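Long-range contact in phycocyanobilin lyase subunit alpha (Nostoc sp. PCC 7120, PDB 5N3U), which pairs with the CpcF subunit to form a lyase and is probably required for attaching the bilin chromophore to the phycocyanin alpha subunit CpcA: residues L218-A231 and K240-M252. Sequence-based numbering, arbitrary orientation.
Sequences LGAIGYLAAAEAIA and KLIALKGLLEHQM
Ile230 is the knob here: it drops among Lys240, Ala243, Leu244 and Leu247. With CG2 anti to the backbone N, that methyl lies 3.7 Å from Leu244 CG, the two side chains sliding past each other in opposite directions, while the other branch meets Leu247 tip to tip, CD1 to CD1 at 4.0 Å. Leu247 pushes its fork into the bend between helices 208-221 and 227-232; CD1 sits 3.5 Å from Leu218 O, and CD2 lies against the carbonyl oxygens of Tyr223 and Leu224. At the far end Leu224 crosses the bent side chain of Gln251 at about a right angle, CD2 resting 3.5 Å from OE1. Glycines let the backbones close in: Gly246 CA donates a CH···O contact to Gly219 O at 3.2 Å, and a side chain on Gly246 would run into that oxygen. Lys240 runs extended alongside Ile230 O, and its NZ bonds Ala231 O at 2.7 Å from above the carbonyl plane, with Ala233 O as a second acceptor. An alanine in place of Lys240 would take away that ammonium and is likely to leave both carbonyls without this donor and Ile230 O without the methylene chain that lies along it. Helix segments 227-231 and 240-250 run nearly antiparallel, with a signed crossing angle of -164°, a helical hairpin in keeping with the stacked helix pairs of a HEAT-like alpha solenoid.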
loop_
_atom_site.group_PDB
_atom_site.type_symbol
_atom_site.label_atom_id
_atom_site.label_comp_id
_atom_site.label_asym_id
_atom_site.label_seq_id
_atom_site.Cartn_x
_atom_site.Cartn_y
_atom_site.Cartn_z
ATOM N N LEU A 218 2.544 -2.328 -25.039
ATOM C CA LEU A 218 2.259 -3.600 -25.702
ATOM C C LEU A 218 0.864 -4.051 -25.454
ATOM O O LEU A 218 0.168 -4.504 -26.386
ATOM C CB LEU A 218 3.228 -4.669 -25.286
ATOM C CG LEU A 218 4.593 -4.464 -25.881
ATOM C CD1 LEU A 218 5.656 -5.196 -25.102
ATOM C CD2 LEU A 218 4.557 -4.894 -27.330
ATOM N N GLY A 219 0.385 -3.837 -24.227
ATOM C CA GLY A 219 -1.051 -3.988 -23.960
ATOM C C GLY A 219 -1.986 -3.127 -24.752
ATOM O O GLY A 219 -2.928 -3.622 -25.358
ATOM N N ALA A 220 -1.666 -1.845 -24.842
ATOM C CA ALA A 220 -2.467 -0.881 -25.616
ATOM C C ALA A 220 -2.548 -1.195 -27.086
ATOM O O ALA A 220 -3.551 -0.980 -27.728
ATOM C CB ALA A 220 -1.867 0.511 -25.453
ATOM N N ILE A 221 -1.509 -1.747 -27.645
ATOM C CA ILE A 221 -1.540 -2.025 -29.052
ATOM C C ILE A 221 -1.961 -3.448 -29.342
ATOM O O ILE A 221 -2.292 -3.750 -30.464
ATOM C CB ILE A 221 -0.187 -1.676 -29.690
ATOM C CG1 ILE A 221 0.876 -2.635 -29.224
ATOM C CG2 ILE A 221 0.145 -0.226 -29.351
ATOM C CD1 ILE A 221 2.262 -2.397 -29.751
ATOM N N GLY A 222 -1.891 -4.328 -28.340
ATOM C CA GLY A 222 -2.365 -5.704 -28.468
ATOM C C GLY A 222 -1.452 -6.568 -29.323
ATOM O O GLY A 222 -1.957 -7.443 -30.001
ATOM N N TYR A 223 -0.135 -6.358 -29.264
ATOM C CA TYR A 223 0.832 -7.049 -30.134
ATOM C C TYR A 223 1.097 -8.473 -29.688
ATOM O O TYR A 223 1.947 -8.731 -28.823
ATOM C CB TYR A 223 2.161 -6.275 -30.171
ATOM C CG TYR A 223 3.262 -6.805 -31.102
ATOM C CD1 TYR A 223 3.032 -7.026 -32.473
ATOM C CD2 TYR A 223 4.553 -7.013 -30.617
ATOM C CE1 TYR A 223 4.055 -7.497 -33.315
ATOM C CE2 TYR A 223 5.582 -7.422 -31.447
ATOM C CZ TYR A 223 5.313 -7.690 -32.785
ATOM O OH TYR A 223 6.348 -8.133 -33.545
ATOM N N LEU A 224 0.409 -9.402 -30.344
ATOM C CA LEU A 224 0.396 -10.835 -29.934
ATOM C C LEU A 224 1.738 -11.516 -29.805
ATOM O O LEU A 224 1.992 -12.210 -28.834
ATOM C CB LEU A 224 -0.487 -11.653 -30.867
ATOM C CG LEU A 224 -0.723 -13.128 -30.505
ATOM C CD1 LEU A 224 -1.554 -13.227 -29.218
ATOM C CD2 LEU A 224 -1.480 -13.812 -31.639
ATOM N N ALA A 225 2.619 -11.312 -30.772
ATOM C CA ALA A 225 3.917 -11.886 -30.722
ATOM C C ALA A 225 4.724 -11.570 -29.549
ATOM O O ALA A 225 5.707 -12.243 -29.284
ATOM C CB ALA A 225 4.710 -11.536 -32.046
ATOM N N ALA A 226 4.383 -10.538 -28.776
ATOM C CA ALA A 226 5.156 -10.254 -27.563
ATOM C C ALA A 226 4.745 -11.081 -26.323
ATOM O O ALA A 226 5.305 -10.899 -25.238
ATOM C CB ALA A 226 5.013 -8.764 -27.228
ATOM N N ALA A 227 3.747 -11.934 -26.444
ATOM C CA ALA A 227 3.191 -12.637 -25.219
ATOM C C ALA A 227 4.217 -13.296 -24.294
ATOM O O ALA A 227 4.242 -13.016 -23.098
ATOM C CB ALA A 227 2.155 -13.613 -25.644
ATOM N N GLU A 228 5.110 -14.144 -24.817
ATOM C CA GLU A 228 6.073 -14.807 -23.927
ATOM C C GLU A 228 7.141 -13.874 -23.446
ATOM O O GLU A 228 7.646 -14.019 -22.322
ATOM C CB GLU A 228 6.717 -16.088 -24.585
ATOM C CG GLU A 228 5.677 -17.179 -24.812
ATOM C CD GLU A 228 4.708 -16.877 -25.965
ATOM O OE1 GLU A 228 5.044 -16.097 -26.903
ATOM O OE2 GLU A 228 3.576 -17.413 -25.992
ATOM N N ALA A 229 7.515 -12.883 -24.259
ATOM C CA ALA A 229 8.423 -11.915 -23.777
ATOM C C ALA A 229 7.755 -11.123 -22.604
ATOM O O ALA A 229 8.413 -10.775 -21.672
ATOM C CB ALA A 229 8.829 -10.946 -24.861
ATOM N N ILE A 230 6.470 -10.842 -22.699
ATOM C CA ILE A 230 5.786 -10.101 -21.599
ATOM C C ILE A 230 5.837 -10.957 -20.337
ATOM O O ILE A 230 6.291 -10.523 -19.272
ATOM C CB ILE A 230 4.347 -9.809 -22.005
ATOM C CG1 ILE A 230 4.382 -8.680 -23.023
ATOM C CG2 ILE A 230 3.432 -9.478 -20.788
ATOM C CD1 ILE A 230 3.104 -8.601 -23.822
ATOM N N ALA A 231 5.445 -12.207 -20.485
ATOM C CA ALA A 231 5.351 -13.118 -19.330
ATOM C C ALA A 231 6.673 -13.358 -18.667
ATOM O O ALA A 231 6.735 -13.519 -17.446
ATOM C CB ALA A 231 4.604 -14.406 -19.710
ATOM N N LYS A 240 2.541 -7.014 -16.153
ATOM C CA LYS A 240 2.422 -8.144 -17.091
ATOM C C LYS A 240 1.001 -8.484 -17.403
ATOM O O LYS A 240 0.632 -8.704 -18.570
ATOM C CB LYS A 240 3.165 -9.354 -16.594
ATOM C CG LYS A 240 4.640 -9.120 -16.443
ATOM C CD LYS A 240 5.265 -10.439 -16.083
ATOM C CE LYS A 240 6.628 -10.293 -15.607
ATOM N NZ LYS A 240 7.369 -11.585 -15.697
ATOM N N LEU A 241 0.141 -8.505 -16.380
ATOM C CA LEU A 241 -1.235 -8.859 -16.608
ATOM C C LEU A 241 -1.974 -7.855 -17.390
ATOM O O LEU A 241 -2.901 -8.209 -18.195
ATOM C CB LEU A 241 -1.957 -9.104 -15.236
ATOM C CG LEU A 241 -1.528 -10.359 -14.501
ATOM C CD1 LEU A 241 -1.986 -10.229 -13.054
ATOM C CD2 LEU A 241 -2.233 -11.537 -15.212
ATOM N N ILE A 242 -1.642 -6.587 -17.186
ATOM C CA ILE A 242 -2.313 -5.551 -18.006
ATOM C C ILE A 242 -1.910 -5.670 -19.473
ATOM O O ILE A 242 -2.729 -5.500 -20.337
ATOM C CB ILE A 242 -1.947 -4.113 -17.532
ATOM C CG1 ILE A 242 -2.532 -3.847 -16.186
ATOM C CG2 ILE A 242 -2.462 -3.060 -18.511
ATOM C CD1 ILE A 242 -4.034 -3.899 -16.218
ATOM N N ALA A 243 -0.646 -5.948 -19.713
ATOM C CA ALA A 243 -0.174 -6.134 -21.093
ATOM C C ALA A 243 -0.857 -7.327 -21.738
ATOM O O ALA A 243 -1.477 -7.202 -22.804
ATOM C CB ALA A 243 1.304 -6.298 -21.054
ATOM N N LEU A 244 -0.896 -8.453 -21.018
ATOM C CA LEU A 244 -1.578 -9.668 -21.528
ATOM C C LEU A 244 -3.020 -9.470 -21.743
ATOM O O LEU A 244 -3.596 -9.893 -22.726
ATOM C CB LEU A 244 -1.252 -10.917 -20.668
ATOM C CG LEU A 244 0.211 -11.293 -20.674
ATOM C CD1 LEU A 244 0.656 -12.324 -19.611
ATOM C CD2 LEU A 244 0.566 -11.832 -22.085
ATOM N N LYS A 245 -3.646 -8.724 -20.866
ATOM C CA LYS A 245 -5.030 -8.437 -21.055
ATOM C C LYS A 245 -5.277 -7.711 -22.367
ATOM O O LYS A 245 -6.306 -7.914 -22.998
ATOM C CB LYS A 245 -5.467 -7.469 -19.950
ATOM C CG LYS A 245 -6.839 -6.962 -20.090
ATOM C CD LYS A 245 -7.054 -5.910 -19.025
ATOM C CE LYS A 245 -8.506 -5.656 -18.796
ATOM N NZ LYS A 245 -8.965 -4.666 -19.772
ATOM N N GLY A 246 -4.400 -6.786 -22.719
ATOM C CA GLY A 246 -4.595 -6.040 -23.984
ATOM C C GLY A 246 -4.381 -6.976 -25.165
ATOM O O GLY A 246 -5.086 -6.963 -26.151
ATOM N N LEU A 247 -3.444 -7.854 -25.051
ATOM C CA LEU A 247 -3.274 -8.857 -26.097
ATOM C C LEU A 247 -4.528 -9.737 -26.253
ATOM O O LEU A 247 -5.015 -9.991 -27.364
ATOM C CB LEU A 247 -2.056 -9.696 -25.807
ATOM C CG LEU A 247 -0.778 -9.287 -26.458
ATOM C CD1 LEU A 247 -0.260 -7.960 -25.953
ATOM C CD2 LEU A 247 0.302 -10.319 -26.212
ATOM N N LEU A 248 -5.105 -10.116 -25.133
ATOM C CA LEU A 248 -6.254 -10.955 -25.102
ATOM C C LEU A 248 -7.417 -10.273 -25.716
ATOM O O LEU A 248 -8.132 -10.829 -26.546
ATOM C CB LEU A 248 -6.569 -11.354 -23.615
ATOM C CG LEU A 248 -7.814 -12.212 -23.408
ATOM C CD1 LEU A 248 -7.743 -13.414 -24.346
ATOM C CD2 LEU A 248 -7.891 -12.671 -21.951
ATOM N N GLU A 249 -7.616 -9.046 -25.368
ATOM C CA GLU A 249 -8.698 -8.305 -25.949
ATOM C C GLU A 249 -8.620 -8.138 -27.476
ATOM O O GLU A 249 -9.649 -8.132 -28.142
ATOM C CB GLU A 249 -8.788 -6.951 -25.320
ATOM C CG GLU A 249 -9.263 -6.985 -23.891
ATOM C CD GLU A 249 -9.003 -5.651 -23.233
ATOM O OE1 GLU A 249 -7.916 -5.049 -23.480
ATOM O OE2 GLU A 249 -9.878 -5.190 -22.473
ATOM N N HIS A 250 -7.424 -8.041 -28.019
ATOM C CA HIS A 250 -7.245 -7.993 -29.493
ATOM C C HIS A 250 -7.594 -9.338 -30.167
ATOM O O HIS A 250 -8.164 -9.358 -31.225
ATOM C CB HIS A 250 -5.777 -7.615 -29.789
ATOM C CG HIS A 250 -5.448 -7.439 -31.248
ATOM N ND1 HIS A 250 -4.418 -8.125 -31.870
ATOM C CD2 HIS A 250 -5.963 -6.609 -32.189
ATOM C CE1 HIS A 250 -4.323 -7.736 -33.131
ATOM N NE2 HIS A 250 -5.254 -6.825 -33.353
ATOM N N GLN A 251 -7.257 -10.450 -29.522
ATOM C CA GLN A 251 -7.604 -11.775 -29.990
ATOM C C GLN A 251 -9.045 -12.178 -29.771
ATOM O O GLN A 251 -9.392 -13.311 -30.108
ATOM C CB GLN A 251 -6.747 -12.837 -29.303
ATOM C CG GLN A 251 -5.261 -12.735 -29.535
ATOM C CD GLN A 251 -4.939 -12.591 -31.007
ATOM O OE1 GLN A 251 -4.272 -11.634 -31.438
ATOM N NE2 GLN A 251 -5.485 -13.495 -31.799
ATOM N N MET A 252 -9.859 -11.302 -29.179
ATOM C CA MET A 252 -11.311 -11.461 -29.133
ATOM C C MET A 252 -11.900 -10.479 -30.144
ATOM O O MET A 252 -13.010 -10.709 -30.604
ATOM C CB MET A 252 -11.893 -11.130 -27.741
ATOM C CG MET A 252 -11.381 -11.912 -26.533
ATOM S SD MET A 252 -12.067 -13.578 -26.385
ATOM C CE MET A 252 -10.634 -14.579 -26.653
#